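Local coordinates for leucine-rich-repeat protein (Methanosarcina barkeri, PDB 4WNR), which binds guanine nucleotides through the small G-protein (Roc) domain of its Roc-COR unit, part of a longer leucine-rich-repeat Roco protein, at the guanosine-5'-diphosphate site. Residues are numbered along the deposited sequence; one frame, centred on the assembly and turned at random.

The guanosine-5'-diphosphate site. Residues 50-56, 66, 68, 70-71, 150-151, 153-154, 179-181. With GDP (guanosine-5'-diphosphate), chain B; MG (magnesium ion), chain C.
Asp153 sets its CG between the backbone N and the carbonyl carbon (chi1 59°), which turns its carboxylate to the base edge; Lys151, extended beyond a CG anti to its carbonyl carbon, lays its chain along the base, and the bends of Lys54 at chi3 and chi4 bring NZ to the beta-phosphate. The pocket is Ras-like, built from the P-loop (Walker A) and the NKxD guanine motif. Asp153 meets the base edge with both carboxylate oxygens, each through its syn lone pair: OD1 accepts from GDP N1 at 3.1 Å and OD2 from the exocyclic N2 at 2.9 Å. An alanine here would remove both acceptors and would probably weaken the preference for guanine. Next to N1 on the same edge, O6 accepts from Cys180 N (2.8 Å). Asn150, CG anti to its backbone N (chi1 -160°), places ND2 to donate to GDP N7 (2.9 Å) as well as to Ala52 O, in that carbonyl's plane, so it ties the base site to the P-loop. Lys151 lies across one base face, CG over the six-membered ring and CE over the five-membered ring; Lys181 CB and CD approach the other face. On the Lys181 side Phe66 turns its CE2-CZ edge to both guanine rings of GDP, edge-to-face (planes 74°). Glu70 uses the anti lone pair of OE2 to accept the ribose 2'-hydroxyl, O2', at 2.6 Å, and His71 ND1 pairs with O3' at its ring edge. Beta-phosphate O1B is gripped by Gly53 N and Lys54 N, while O3B takes Glu51 N and forms a salt bridge with Lys54 NZ (3.6 Å). Magnesium is bound by beta-phosphate O2B (2.3 Å), Thr55 OG1 and waters, one of which also bridges O3A and Glu70 O.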
loop_
_atom_site.group_PDB
_atom_site.type_symbol
_atom_site.label_atom_id
_atom_site.label_comp_id
_atom_site.label_asym_id
_atom_site.label_seq_id
_atom_site.Cartn_x
_atom_site.Cartn_y
_atom_site.Cartn_z
ATOM N N GLY A 50 -14.422 1.861 5.511
ATOM C CA GLY A 50 -14.501 3.318 5.452
ATOM C C GLY A 50 -15.211 3.875 6.672
ATOM O O GLY A 50 -16.131 3.250 7.200
ATOM N N GLU A 51 -14.770 5.050 7.119
ATOM C CA GLU A 51 -15.306 5.706 8.320
ATOM C C GLU A 51 -15.219 4.809 9.564
ATOM O O GLU A 51 -16.157 4.733 10.354
ATOM C CB GLU A 51 -16.749 6.175 8.088
ATOM C CG GLU A 51 -16.905 7.113 6.899
ATOM C CD GLU A 51 -18.331 7.594 6.701
ATOM O OE1 GLU A 51 -19.253 7.042 7.342
ATOM O OE2 GLU A 51 -18.528 8.526 5.890
ATOM N N ALA A 52 -14.082 4.138 9.721
ATOM C CA ALA A 52 -13.831 3.260 10.869
ATOM C C ALA A 52 -12.916 3.918 11.901
ATOM O O ALA A 52 -13.116 3.755 13.106
ATOM C CB ALA A 52 -13.228 1.946 10.405
ATOM N N GLY A 53 -11.912 4.649 11.420
ATOM C CA GLY A 53 -10.941 5.323 12.288
ATOM C C GLY A 53 -9.495 5.309 11.819
ATOM O O GLY A 53 -8.592 5.553 12.621
ATOM N N LYS A 54 -9.264 5.043 10.533
ATOM C CA LYS A 54 -7.909 4.842 10.011
ATOM C C LYS A 54 -7.119 6.143 9.941
ATOM O O LYS A 54 -5.990 6.217 10.421
ATOM C CB LYS A 54 -7.961 4.205 8.621
ATOM C CG LYS A 54 -8.657 2.854 8.577
ATOM C CD LYS A 54 -8.526 2.185 7.213
ATOM C CE LYS A 54 -9.232 2.950 6.101
ATOM N NZ LYS A 54 -10.697 3.099 6.334
ATOM N N THR A 55 -7.720 7.158 9.330
ATOM C CA THR A 55 -7.097 8.478 9.214
ATOM C C THR A 55 -6.952 9.142 10.588
ATOM O O THR A 55 -5.960 9.822 10.850
ATOM C CB THR A 55 -7.903 9.395 8.266
ATOM O OG1 THR A 55 -8.126 8.718 7.021
ATOM C CG2 THR A 55 -7.162 10.705 7.998
ATOM N N SER A 56 -7.938 8.933 11.457
ATOM C CA SER A 56 -7.921 9.492 12.813
ATOM C C SER A 56 -6.828 8.867 13.676
ATOM O O SER A 56 -6.123 9.571 14.399
ATOM C CB SER A 56 -9.274 9.293 13.496
ATOM O OG SER A 56 -10.315 9.885 12.744
ATOM N N PHE A 66 -7.270 15.676 17.069
ATOM C CA PHE A 66 -8.567 15.223 16.568
ATOM C C PHE A 66 -9.532 16.406 16.522
ATOM O O PHE A 66 -9.795 17.033 17.549
ATOM C CB PHE A 66 -9.123 14.125 17.478
ATOM C CG PHE A 66 -10.475 13.608 17.064
ATOM C CD1 PHE A 66 -11.637 14.220 17.520
ATOM C CD2 PHE A 66 -10.587 12.504 16.233
ATOM C CE1 PHE A 66 -12.883 13.745 17.144
ATOM C CE2 PHE A 66 -11.831 12.023 15.854
ATOM C CZ PHE A 66 -12.980 12.645 16.311
ATOM N N GLY A 68 -12.596 16.205 14.359
ATOM C CA GLY A 68 -13.909 15.735 13.906
ATOM C C GLY A 68 -14.140 15.827 12.404
ATOM O O GLY A 68 -15.102 15.254 11.891
ATOM N N GLU A 70 -11.920 14.869 9.869
ATOM C CA GLU A 70 -10.886 14.094 9.163
ATOM C C GLU A 70 -11.489 13.181 8.088
ATOM O O GLU A 70 -10.760 12.555 7.319
ATOM C CB GLU A 70 -9.982 13.303 10.128
ATOM C CG GLU A 70 -10.659 12.686 11.342
ATOM C CD GLU A 70 -10.658 13.596 12.560
ATOM O OE1 GLU A 70 -9.594 14.157 12.902
ATOM O OE2 GLU A 70 -11.725 13.738 13.189
ATOM N N HIS A 71 -12.819 13.125 8.032
ATOM C CA HIS A 71 -13.525 12.485 6.916
ATOM C C HIS A 71 -13.377 13.293 5.620
ATOM O O HIS A 71 -13.566 12.760 4.528
ATOM C CB HIS A 71 -15.011 12.290 7.243
ATOM C CG HIS A 71 -15.740 13.560 7.553
ATOM N ND1 HIS A 71 -16.037 13.952 8.841
ATOM C CD2 HIS A 71 -16.232 14.529 6.743
ATOM C CE1 HIS A 71 -16.681 15.105 8.812
ATOM N NE2 HIS A 71 -16.810 15.477 7.550
ATOM N N ASN A 150 -11.725 0.747 17.442
ATOM C CA ASN A 150 -11.947 2.189 17.566
ATOM C C ASN A 150 -13.391 2.519 17.946
ATOM O O ASN A 150 -14.285 1.686 17.791
ATOM C CB ASN A 150 -11.575 2.890 16.253
ATOM C CG ASN A 150 -11.303 4.377 16.432
ATOM O OD1 ASN A 150 -10.630 4.788 17.375
ATOM N ND2 ASN A 150 -11.822 5.189 15.520
ATOM N N LYS A 151 -13.592 3.735 18.454
ATOM C CA LYS A 151 -14.917 4.274 18.805
ATOM C C LYS A 151 -15.591 3.536 19.970
ATOM O O LYS A 151 -16.772 3.186 19.900
ATOM C CB LYS A 151 -15.842 4.315 17.578
ATOM C CG LYS A 151 -15.401 5.306 16.514
ATOM C CD LYS A 151 -16.096 5.059 15.187
ATOM C CE LYS A 151 -15.785 6.170 14.199
ATOM N NZ LYS A 151 -16.146 5.797 12.807
ATOM N N ASP A 153 -15.996 5.029 22.812
ATOM C CA ASP A 153 -16.804 6.089 23.424
ATOM C C ASP A 153 -18.253 6.061 22.925
ATOM O O ASP A 153 -19.175 6.397 23.669
ATOM C CB ASP A 153 -16.186 7.470 23.170
ATOM C CG ASP A 153 -16.046 7.790 21.695
ATOM O OD1 ASP A 153 -15.473 6.959 20.960
ATOM O OD2 ASP A 153 -16.497 8.872 21.268
ATOM N N GLU A 154 -18.443 5.661 21.668
ATOM C CA GLU A 154 -19.780 5.499 21.088
ATOM C C GLU A 154 -20.408 4.153 21.449
ATOM O O GLU A 154 -21.630 4.037 21.512
ATOM C CB GLU A 154 -19.726 5.645 19.567
ATOM C CG GLU A 154 -19.357 7.043 19.094
ATOM C CD GLU A 154 -19.525 7.224 17.594
ATOM O OE1 GLU A 154 -19.437 6.221 16.852
ATOM O OE2 GLU A 154 -19.742 8.375 17.157
ATOM N N SER A 179 -10.070 5.088 21.513
ATOM C CA SER A 179 -10.957 6.176 21.110
ATOM C C SER A 179 -10.110 7.342 20.612
ATOM O O SER A 179 -9.423 7.993 21.398
ATOM C CB SER A 179 -11.833 6.625 22.281
ATOM O OG SER A 179 -12.662 7.714 21.908
ATOM N N CYS A 180 -10.153 7.594 19.307
ATOM C CA CYS A 180 -9.408 8.704 18.712
ATOM C C CYS A 180 -9.977 10.063 19.122
ATOM O O CYS A 180 -9.256 11.059 19.131
ATOM C CB CYS A 180 -9.391 8.582 17.188
ATOM S SG CYS A 180 -8.476 7.151 16.571
ATOM N N LYS A 181 -11.265 10.096 19.458
ATOM C CA LYS A 181 -11.920 11.323 19.909
ATOM C C LYS A 181 -11.443 11.716 21.304
ATOM O O LYS A 181 -10.970 12.832 21.509
ATOM C CB LYS A 181 -13.442 11.147 19.905
ATOM C CG LYS A 181 -14.224 12.400 20.278
ATOM C CD LYS A 181 -15.719 12.189 20.110
ATOM C CE LYS A 181 -16.512 13.405 20.559
ATOM N NZ LYS A 181 -17.980 13.177 20.456
HETATM P PB GDP B . -11.499 6.659 7.679
HETATM O O1B GDP B . -11.571 5.716 8.980
HETATM O O2B GDP B . -9.983 6.559 7.158
HETATM O O3B GDP B . -12.455 6.223 6.635
HETATM O O3A GDP B . -11.666 8.204 8.096
HETATM P PA GDP B . -12.044 8.706 9.577
HETATM O O1A GDP B . -11.361 7.929 10.628
HETATM O O2A GDP B . -11.570 10.245 9.581
HETATM O "O5'" GDP B . -13.653 8.736 9.677
HETATM C "C5'" GDP B . -14.286 8.339 10.853
HETATM C "C4'" GDP B . -15.267 9.452 11.282
HETATM O "O4'" GDP B . -15.626 9.222 12.660
HETATM C "C3'" GDP B . -14.655 10.851 11.257
HETATM O "O3'" GDP B . -15.695 11.835 11.157
HETATM C "C2'" GDP B . -13.960 10.947 12.592
HETATM O "O2'" GDP B . -13.945 12.305 13.062
HETATM C "C1'" GDP B . -14.824 10.091 13.508
HETATM N N9 GDP B . -14.014 9.264 14.455
HETATM C C8 GDP B . -12.862 8.632 14.235
HETATM N N7 GDP B . -12.500 8.020 15.355
HETATM C C5 GDP B . -13.424 8.265 16.278
HETATM C C6 GDP B . -13.517 7.879 17.553
HETATM O O6 GDP B . -12.657 7.169 18.068
HETATM N N1 GDP B . -14.613 8.287 18.314
HETATM C C2 GDP B . -15.586 9.094 17.712
HETATM N N2 GDP B . -16.642 9.502 18.407
HETATM N N3 GDP B . -15.437 9.449 16.425
HETATM C C4 GDP B . -14.367 9.038 15.719
HETATM MG MG MG C . -9.945 7.977 5.409
HETATM O O HOH W 1 -10.436 9.855 6.213
HETATM O O HOH W 2 -7.927 6.484 5.384
HETATM O O HOH W 3 -8.637 9.033 4.078
#